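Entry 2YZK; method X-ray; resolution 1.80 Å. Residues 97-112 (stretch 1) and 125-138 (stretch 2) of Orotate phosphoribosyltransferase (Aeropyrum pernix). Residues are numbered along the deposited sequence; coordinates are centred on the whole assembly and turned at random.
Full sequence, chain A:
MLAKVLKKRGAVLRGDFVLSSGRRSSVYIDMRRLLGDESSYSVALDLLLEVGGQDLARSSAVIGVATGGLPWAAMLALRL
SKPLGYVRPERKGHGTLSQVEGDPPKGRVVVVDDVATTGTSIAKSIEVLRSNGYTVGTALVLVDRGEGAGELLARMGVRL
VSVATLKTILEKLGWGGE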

ATOM      1  N   LEU A  97     -15.780 -12.672   2.529  1.00 13.09           N
ATOM      2  CA  LEU A  97     -15.291 -13.049   3.847  1.00 14.71           C
ATOM      3  C   LEU A  97     -13.982 -12.289   4.050  1.00 14.92           C
ATOM      4  O   LEU A  97     -13.086 -12.348   3.209  1.00 14.97           O
ATOM      5  CB  LEU A  97     -15.040 -14.555   3.916  1.00 16.05           C
ATOM      6  CG  LEU A  97     -16.244 -15.468   3.655  1.00 18.36           C
ATOM      7  CD1 LEU A  97     -15.774 -16.908   3.526  1.00 21.93           C
ATOM      8  CD2 LEU A  97     -17.260 -15.321   4.779  1.00 19.99           C
ATOM      9  N   SER A  98     -13.883 -11.569   5.162  1.00 15.83           N
ATOM     10  CA  SER A  98     -12.689 -10.783   5.452  1.00 17.23           C
ATOM     11  C   SER A  98     -11.459 -11.653   5.636  1.00 15.75           C
ATOM     12  O   SER A  98     -11.554 -12.842   5.941  1.00 15.56           O
ATOM     13  CB  SER A  98     -12.906  -9.935   6.705  1.00 18.51           C
ATOM     14  OG  SER A  98     -13.912  -8.960   6.485  1.00 23.86           O
ATOM     15  N   GLN A  99     -10.292 -11.056   5.442  1.00 15.90           N
ATOM     16  CA  GLN A  99      -9.056 -11.795   5.604  1.00 14.45           C
ATOM     17  C   GLN A  99      -7.908 -10.835   5.819  1.00 13.17           C
ATOM     18  O   GLN A  99      -8.001  -9.658   5.480  1.00 11.58           O
ATOM     19  CB  GLN A  99      -8.783 -12.642   4.361  1.00 18.57           C
ATOM     20  CG  GLN A  99      -8.597 -11.819   3.103  1.00 22.50           C
ATOM     21  CD  GLN A  99      -8.272 -12.675   1.894  1.00 25.96           C
ATOM     22  OE1 GLN A  99      -7.303 -13.436   1.900  1.00 29.37           O
ATOM     23  NE2 GLN A  99      -9.081 -12.553   0.846  1.00 26.23           N
ATOM     24  N   VAL A 100      -6.834 -11.342   6.410  1.00 10.83           N
ATOM     25  CA  VAL A 100      -5.645 -10.534   6.634  1.00 11.16           C
ATOM     26  C   VAL A 100      -4.759 -10.834   5.427  1.00 11.51           C
ATOM     27  O   VAL A 100      -4.060 -11.850   5.380  1.00 11.70           O
ATOM     28  CB  VAL A 100      -4.939 -10.929   7.944  1.00 10.45           C
ATOM     29  CG1 VAL A 100      -3.722 -10.036   8.183  1.00 10.85           C
ATOM     30  CG2 VAL A 100      -5.916 -10.807   9.103  1.00 10.89           C
ATOM     31  N   GLU A 101      -4.824  -9.954   4.434  1.00 10.63           N
ATOM     32  CA  GLU A 101      -4.052 -10.124   3.214  1.00 11.52           C
ATOM     33  C   GLU A 101      -2.565 -10.148   3.535  1.00 11.73           C
ATOM     34  O   GLU A 101      -2.084  -9.375   4.356  1.00 12.36           O
ATOM     35  CB  GLU A 101      -4.406  -9.011   2.223  1.00 11.96           C
ATOM     36  CG  GLU A 101      -5.874  -9.091   1.786  1.00 15.49           C
ATOM     37  CD  GLU A 101      -6.301  -7.995   0.833  1.00 19.85           C
ATOM     38  OE1 GLU A 101      -5.816  -7.971  -0.321  1.00 20.79           O
ATOM     39  OE2 GLU A 101      -7.136  -7.155   1.236  1.00 20.48           O
ATOM     40  N   GLY A 102      -1.847 -11.063   2.894  1.00 11.71           N
ATOM     41  CA  GLY A 102      -0.426 -11.202   3.151  1.00 12.04           C
ATOM     42  C   GLY A 102      -0.188 -12.444   4.001  1.00 11.86           C
ATOM     43  O   GLY A 102       0.870 -13.068   3.932  1.00 11.46           O
ATOM     44  N   ASP A 103      -1.191 -12.791   4.804  1.00 12.33           N
ATOM     45  CA  ASP A 103      -1.141 -13.961   5.679  1.00 13.25           C
ATOM     46  C   ASP A 103       0.139 -14.092   6.513  1.00 11.86           C
ATOM     47  O   ASP A 103       0.826 -15.113   6.481  1.00 12.27           O
ATOM     48  CB  ASP A 103      -1.365 -15.233   4.850  1.00 16.05           C
ATOM     49  CG  ASP A 103      -1.465 -16.482   5.710  1.00 20.29           C
ATOM     50  OD1 ASP A 103      -2.164 -16.437   6.745  1.00 21.22           O
ATOM     51  OD2 ASP A 103      -0.855 -17.509   5.341  1.00 20.78           O
ATOM     52  N   PRO A 104       0.487 -13.043   7.265  1.00 10.56           N
ATOM     53  CA  PRO A 104       1.700 -13.150   8.079  1.00 11.13           C
ATOM     54  C   PRO A 104       1.452 -14.177   9.189  1.00 11.47           C
ATOM     55  O   PRO A 104       0.309 -14.463   9.526  1.00 10.53           O
ATOM     56  CB  PRO A 104       1.878 -11.727   8.612  1.00 11.46           C
ATOM     57  CG  PRO A 104       0.463 -11.211   8.685  1.00 11.50           C
ATOM     58  CD  PRO A 104      -0.120 -11.705   7.386  1.00 10.55           C
ATOM     59  N   PRO A 105       2.520 -14.756   9.757  1.00 13.35           N
ATOM     60  CA  PRO A 105       2.360 -15.749  10.829  1.00 14.32           C
ATOM     61  C   PRO A 105       1.583 -15.207  12.033  1.00 15.38           C
ATOM     62  O   PRO A 105       1.686 -14.025  12.367  1.00 14.12           O
ATOM     63  CB  PRO A 105       3.801 -16.096  11.187  1.00 16.15           C
ATOM     64  CG  PRO A 105       4.505 -15.954   9.864  1.00 16.22           C
ATOM     65  CD  PRO A 105       3.930 -14.656   9.341  1.00 15.29           C
ATOM     66  N   LYS A 106       0.797 -16.077  12.664  1.00 15.57           N
ATOM     67  CA  LYS A 106       0.017 -15.706  13.841  1.00 17.45           C
ATOM     68  C   LYS A 106       0.956 -15.194  14.920  1.00 15.78           C
ATOM     69  O   LYS A 106       2.030 -15.761  15.141  1.00 18.37           O
ATOM     70  CB  LYS A 106      -0.753 -16.917  14.377  1.00 18.61           C
ATOM     71  CG  LYS A 106      -2.131 -17.119  13.772  1.00 21.88           C
ATOM     72  CD  LYS A 106      -2.098 -17.098  12.259  1.00 24.38           C
ATOM     73  CE  LYS A 106      -3.487 -17.323  11.690  1.00 24.92           C
ATOM     74  NZ  LYS A 106      -3.506 -17.134  10.222  1.00 28.04           N
ATOM     75  N   GLY A 107       0.545 -14.123  15.591  1.00 15.88           N
ATOM     76  CA  GLY A 107       1.361 -13.540  16.637  1.00 14.25           C
ATOM     77  C   GLY A 107       0.864 -12.151  16.972  1.00 14.55           C
ATOM     78  O   GLY A 107      -0.227 -11.758  16.557  1.00 14.13           O
ATOM     79  N   ARG A 108       1.661 -11.399  17.717  1.00 13.95           N
ATOM     80  CA  ARG A 108       1.283 -10.051  18.104  1.00 14.66           C
ATOM     81  C   ARG A 108       1.649  -9.065  17.000  1.00 13.82           C
ATOM     82  O   ARG A 108       2.774  -9.069  16.504  1.00 13.34           O
ATOM     83  CB  ARG A 108       1.984  -9.661  19.410  1.00 17.54           C
ATOM     84  CG  ARG A 108       1.533  -8.318  19.973  1.00 22.15           C
ATOM     85  CD  ARG A 108       2.319  -7.938  21.222  1.00 25.53           C
ATOM     86  NE  ARG A 108       1.902  -6.638  21.744  1.00 29.34           N
ATOM     87  CZ  ARG A 108       0.751  -6.417  22.373  1.00 30.34           C
ATOM     88  NH1 ARG A 108      -0.106  -7.412  22.568  1.00 32.86           N
ATOM     89  NH2 ARG A 108       0.452  -5.196  22.801  1.00 30.86           N
ATOM     90  N   VAL A 109       0.698  -8.223  16.617  1.00 11.37           N
ATOM     91  CA  VAL A 109       0.943  -7.246  15.563  1.00 11.68           C
ATOM     92  C   VAL A 109       0.565  -5.832  15.985  1.00 11.68           C
ATOM     93  O   VAL A 109      -0.085  -5.626  17.010  1.00 11.12           O
ATOM     94  CB  VAL A 109       0.130  -7.588  14.295  1.00 10.93           C
ATOM     95  CG1 VAL A 109       0.381  -9.023  13.887  1.00  9.74           C
ATOM     96  CG2 VAL A 109      -1.354  -7.346  14.547  1.00 12.03           C
ATOM     97  N   VAL A 110       0.986  -4.863  15.183  1.00 10.93           N
ATOM     98  CA  VAL A 110       0.654  -3.465  15.411  1.00 10.82           C
ATOM     99  C   VAL A 110      -0.038  -3.011  14.132  1.00 10.83           C
ATOM    100  O   VAL A 110       0.455  -3.276  13.035  1.00  9.42           O
ATOM    101  CB  VAL A 110       1.908  -2.595  15.634  1.00 12.37           C
ATOM    102  CG1 VAL A 110       1.530  -1.120  15.647  1.00 11.25           C
ATOM    103  CG2 VAL A 110       2.571  -2.970  16.953  1.00 10.87           C
ATOM    104  N   VAL A 111      -1.189  -2.358  14.265  1.00  9.64           N
ATOM    105  CA  VAL A 111      -1.906  -1.874  13.090  1.00 10.83           C
ATOM    106  C   VAL A 111      -1.491  -0.438  12.813  1.00 10.78           C
ATOM    107  O   VAL A 111      -1.232   0.334  13.738  1.00  9.36           O
ATOM    108  CB  VAL A 111      -3.433  -1.929  13.276  1.00 11.47           C
ATOM    109  CG1 VAL A 111      -3.882  -3.366  13.357  1.00 14.98           C
ATOM    110  CG2 VAL A 111      -3.839  -1.184  14.526  1.00 15.66           C
ATOM    111  N   VAL A 112      -1.428  -0.092  11.530  1.00  9.16           N
ATOM    112  CA  VAL A 112      -1.007   1.239  11.110  1.00  9.60           C
ATOM    113  C   VAL A 112      -1.977   1.892  10.130  1.00  8.98           C
ATOM    114  O   VAL A 112      -2.436   1.263   9.171  1.00  8.45           O
ATOM    115  CB  VAL A 112       0.385   1.166  10.429  1.00  9.62           C
ATOM    116  CG1 VAL A 112       0.812   2.545   9.938  1.00 11.68           C
ATOM    117  CG2 VAL A 112       1.408   0.598  11.398  1.00 11.19           C
ATOM    118  N   SER A 125     -10.482  -3.348  11.516  1.00 13.46           N
ATOM    119  CA  SER A 125      -9.276  -4.112  11.215  1.00 13.57           C
ATOM    120  C   SER A 125      -8.879  -4.956  12.421  1.00 12.49           C
ATOM    121  O   SER A 125      -8.423  -6.095  12.271  1.00 10.31           O
ATOM    122  CB  SER A 125      -8.131  -3.169  10.833  1.00 13.87           C
ATOM    123  OG  SER A 125      -8.483  -2.404   9.694  1.00 18.59           O
ATOM    124  N   ILE A 126      -9.055  -4.396  13.617  1.00 12.72           N
ATOM    125  CA  ILE A 126      -8.724  -5.107  14.846  1.00 12.89           C
ATOM    126  C   ILE A 126      -9.612  -6.342  14.993  1.00 13.05           C
ATOM    127  O   ILE A 126      -9.141  -7.415  15.375  1.00 12.17           O
ATOM    128  CB  ILE A 126      -8.928  -4.215  16.089  1.00 13.58           C
ATOM    129  CG1 ILE A 126      -8.041  -2.971  15.997  1.00 14.81           C
ATOM    130  CG2 ILE A 126      -8.604  -5.006  17.350  1.00 15.21           C
ATOM    131  CD1 ILE A 126      -6.551  -3.224  16.221  1.00 13.89           C
ATOM    132  N   GLU A 127     -10.897  -6.195  14.691  1.00 13.95           N
ATOM    133  CA  GLU A 127     -11.809  -7.328  14.803  1.00 16.40           C
ATOM    134  C   GLU A 127     -11.420  -8.456  13.848  1.00 15.51           C
ATOM    135  O   GLU A 127     -11.456  -9.631  14.217  1.00 14.67           O
ATOM    136  CB  GLU A 127     -13.254  -6.878  14.561  1.00 19.87           C
ATOM    137  CG  GLU A 127     -13.766  -5.930  15.642  1.00 25.97           C
ATOM    138  CD  GLU A 127     -15.231  -5.569  15.481  1.00 30.68           C
ATOM    139  OE1 GLU A 127     -15.614  -5.099  14.386  1.00 33.17           O
ATOM    140  OE2 GLU A 127     -16.002  -5.747  16.452  1.00 33.82           O
ATOM    141  N   VAL A 128     -11.032  -8.103  12.625  1.00 13.99           N
ATOM    142  CA  VAL A 128     -10.618  -9.103  11.646  1.00 12.15           C
ATOM    143  C   VAL A 128      -9.353  -9.812  12.135  1.00 11.47           C
ATOM    144  O   VAL A 128      -9.247 -11.034  12.067  1.00 12.23           O
ATOM    145  CB  VAL A 128     -10.350  -8.449  10.273  1.00 12.71           C
ATOM    146  CG1 VAL A 128      -9.785  -9.470   9.299  1.00 13.55           C
ATOM    147  CG2 VAL A 128     -11.644  -7.873   9.726  1.00 12.99           C
ATOM    148  N   LEU A 129      -8.395  -9.044  12.637  1.00 10.98           N
ATOM    149  CA  LEU A 129      -7.162  -9.634  13.141  1.00  9.91           C
ATOM    150  C   LEU A 129      -7.406 -10.592  14.308  1.00 10.28           C
ATOM    151  O   LEU A 129      -6.897 -11.714  14.311  1.00 10.66           O
ATOM    152  CB  LEU A 129      -6.204  -8.527  13.582  1.00 10.36           C
ATOM    153  CG  LEU A 129      -5.573  -7.736  12.441  1.00 10.28           C
ATOM    154  CD1 LEU A 129      -4.970  -6.452  12.980  1.00 11.84           C
ATOM    155  CD2 LEU A 129      -4.512  -8.592  11.768  1.00 10.28           C
ATOM    156  N   ARG A 130      -8.187 -10.150  15.292  1.00 11.07           N
ATOM    157  CA  ARG A 130      -8.458 -10.973  16.469  1.00 12.68           C
ATOM    158  C   ARG A 130      -9.222 -12.249  16.147  1.00 12.88           C
ATOM    159  O   ARG A 130      -9.032 -13.279  16.804  1.00 14.19           O
ATOM    160  CB  ARG A 130      -9.212 -10.157  17.523  1.00 12.74           C
ATOM    161  CG  ARG A 130      -8.330  -9.118  18.187  1.00 14.14           C
ATOM    162  CD  ARG A 130      -9.035  -8.370  19.292  1.00 12.67           C
ATOM    163  NE  ARG A 130      -8.119  -7.462  19.973  1.00 12.06           N
ATOM    164  CZ  ARG A 130      -8.495  -6.465  20.764  1.00 12.47           C
ATOM    165  NH1 ARG A 130      -9.783  -6.233  20.983  1.00 12.98           N
ATOM    166  NH2 ARG A 130      -7.577  -5.690  21.326  1.00 11.44           N
ATOM    167  N   SER A 131     -10.076 -12.182  15.132  1.00 12.61           N
ATOM    168  CA  SER A 131     -10.864 -13.335  14.720  1.00 15.34           C
ATOM    169  C   SER A 131     -10.040 -14.317  13.895  1.00 16.51           C
ATOM    170  O   SER A 131     -10.437 -15.470  13.710  1.00 18.06           O
ATOM    171  CB  SER A 131     -12.079 -12.885  13.902  1.00 15.91           C
ATOM    172  OG  SER A 131     -12.962 -12.111  14.694  1.00 21.30           O
ATOM    173  N   ASN A 132      -8.891 -13.866  13.403  1.00 16.54           N
ATOM    174  CA  ASN A 132      -8.045 -14.727  12.592  1.00 17.47           C
ATOM    175  C   ASN A 132      -6.776 -15.208  13.287  1.00 17.30           C
ATOM    176  O   ASN A 132      -5.804 -15.577  12.629  1.00 17.18           O
ATOM    177  CB  ASN A 132      -7.706 -14.032  11.269  1.00 19.48           C
ATOM    178  CG  ASN A 132      -8.869 -14.056  10.288  1.00 21.00           C
ATOM    179  OD1 ASN A 132      -9.162 -15.087   9.684  1.00 24.64           O
ATOM    180  ND2 ASN A 132      -9.545 -12.924  10.137  1.00 21.10           N
ATOM    181  N   GLY A 133      -6.786 -15.195  14.617  1.00 15.67           N
ATOM    182  CA  GLY A 133      -5.646 -15.686  15.372  1.00 17.44           C
ATOM    183  C   GLY A 133      -4.501 -14.744  15.692  1.00 15.90           C
ATOM    184  O   GLY A 133      -3.428 -15.202  16.091  1.00 17.57           O
ATOM    185  N   TYR A 134      -4.704 -13.444  15.518  1.00 14.57           N
ATOM    186  CA  TYR A 134      -3.654 -12.477  15.828  1.00 12.36           C
ATOM    187  C   TYR A 134      -4.015 -11.751  17.109  1.00 12.94           C
ATOM    188  O   TYR A 134      -5.174 -11.758  17.528  1.00 13.36           O
ATOM    189  CB  TYR A 134      -3.525 -11.426  14.723  1.00 12.51           C
ATOM    190  CG  TYR A 134      -3.131 -11.968  13.378  1.00 12.38           C
ATOM    191  CD1 TYR A 134      -1.788 -12.162  13.045  1.00 11.41           C
ATOM    192  CD2 TYR A 134      -4.102 -12.294  12.430  1.00 11.17           C
ATOM    193  CE1 TYR A 134      -1.422 -12.667  11.791  1.00 10.08           C
ATOM    194  CE2 TYR A 134      -3.749 -12.798  11.186  1.00 11.64           C
ATOM    195  CZ  TYR A 134      -2.413 -12.982  10.872  1.00 10.86           C
ATOM    196  OH  TYR A 134      -2.081 -13.493   9.638  1.00 11.55           O
ATOM    197  N   THR A 135      -3.020 -11.145  17.741  1.00 11.30           N
ATOM    198  CA  THR A 135      -3.279 -10.358  18.932  1.00 11.89           C
ATOM    199  C   THR A 135      -2.799  -8.956  18.589  1.00 12.02           C
ATOM    200  O   THR A 135      -1.810  -8.786  17.862  1.00 12.24           O
ATOM    201  CB  THR A 135      -2.538 -10.894  20.185  1.00 12.87           C
ATOM    202  OG1 THR A 135      -1.124 -10.829  19.986  1.00 15.18           O
ATOM    203  CG2 THR A 135      -2.952 -12.325  20.469  1.00 12.14           C
ATOM    204  N   VAL A 136      -3.512  -7.953  19.087  1.00 13.18           N
ATOM    205  CA  VAL A 136      -3.158  -6.570  18.811  1.00 13.56           C
ATOM    206  C   VAL A 136      -3.654  -5.641  19.909  1.00 14.56           C
ATOM    207  O   VAL A 136      -4.826  -5.681  20.290  1.00 14.75           O
ATOM    208  CB  VAL A 136      -3.732  -6.127  17.438  1.00 14.47           C
ATOM    209  CG1 VAL A 136      -5.204  -6.486  17.337  1.00 15.01           C
ATOM    210  CG2 VAL A 136      -3.534  -4.638  17.246  1.00 14.78           C
ATOM    211  N   GLY A 137      -2.753  -4.811  20.425  1.00 14.04           N
ATOM    212  CA  GLY A 137      -3.129  -3.885  21.480  1.00 13.80           C
ATOM    213  C   GLY A 137      -2.690  -2.464  21.197  1.00 12.94           C
ATOM    214  O   GLY A 137      -2.929  -1.567  22.002  1.00 13.27           O
ATOM    215  N   THR A 138      -2.051  -2.260  20.050  1.00 11.42           N
ATOM    216  CA  THR A 138      -1.563  -0.941  19.672  1.00 11.39           C
ATOM    217  C   THR A 138      -1.917  -0.581  18.232  1.00 11.28           C
ATOM    218  O   THR A 138      -1.793  -1.409  17.326  1.00 10.15           O
ATOM    219  CB  THR A 138      -0.025  -0.872  19.813  1.00 12.47           C
ATOM    220  OG1 THR A 138       0.344  -1.139  21.172  1.00 12.99           O
ATOM    221  CG2 THR A 138       0.496   0.502  19.400  1.00 12.67           C
TER
HETATM  222  O   HOH W   1      -3.877 -14.907   7.998  1.00 22.32           O
HETATM  223  O   HOH W   2      -0.073  -4.476  19.537  1.00 18.31           O

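The two stretches bury 965 Å² between them, and the contact changes character along stretch 1: a loop leans on the helix of stretch 2, then gathers round the edge of the Y134 ring, and finally becomes a strand that pairs in parallel with the strand at the end of stretch 2.

The contact opens modestly at S98, whose small side chain points toward the helix, its CB 3.9 Å from CG2 of V128. Q99 points away and leaves the work to V100, which turns its side chain toward stretch 2. CG2 of V100 lies 3.7 Å from CD2 of L129 and 3.6 Å from CE2 of Y134, so a compact branched residue fills the buried corner between helix and ring.

From V100 to D103 the chain makes a type II turn, closed by a bond from D103 N to V100 O of 3.1 Å. G102 has a positive phi of 105°, and a CB there would jam against the carbonyl oxygen of the preceding residue, so glycine suits the position whatever stretch 2 does.

The turn delivers the next residues to the edge of the Y134 ring. The tyrosine OH donates a short hydrogen bond to the carbonyl O of P104, 2.6 Å away, and its ring packs against the proline, with CE1 3.9 Å from P104 CG. A phenol serves well here: its ring is buried against V100, P104 and V109, with backbone carbonyls at its edge, while its hydroxyl reaches a backbone acceptor. The same OH accepts from water 1 at 2.8 Å, and that water also donates to D103 OD1 at 2.6 Å, linking the two side chains although OD1 and OH are 4.1 Å apart.

K106 lays its aliphatic chain along the exposed loop of stretch 2, with CG 3.3 Å from the O of G133, while NZ forms a long salt bridge to D103 OD1 at 3.8 Å. G133 must be bare: its backbone angles call for glycine, and a CB would come within 3.1 Å of K106 CG.

The backbone bonding to T135 involves G107, whose O accepts from T135 N at 3.1 Å. Beyond it, V109 N donates to T135 O at 2.9 Å, so V109 bonds to the residue that pairs with R108 across the sheet. R108 and T135, both exposed, share one face of the sheet, where R108 CB approaches T135 OG1 to 3.4 Å and the extended arginine reaches along the neighbouring strand.

V109 points to the other face, packing CG1 against CD1 of Y134 at 3.9 Å and CG2 against CD1 of L129 at 4.0 Å. Near G137 the pairing loosens, and water 2 bridges the gap, donating to V109 O and accepting from G137 N, each at 2.8 Å. Direct bonding resumes where V111 N donates to T138 O at 3.3 Å. V111, also buried, packs against the helix: its CG1 lies 3.3 Å from L129 CD1 and its CG2 3.8 Å from I126 CD1, branched aliphatic residues meshing between sheet and helix.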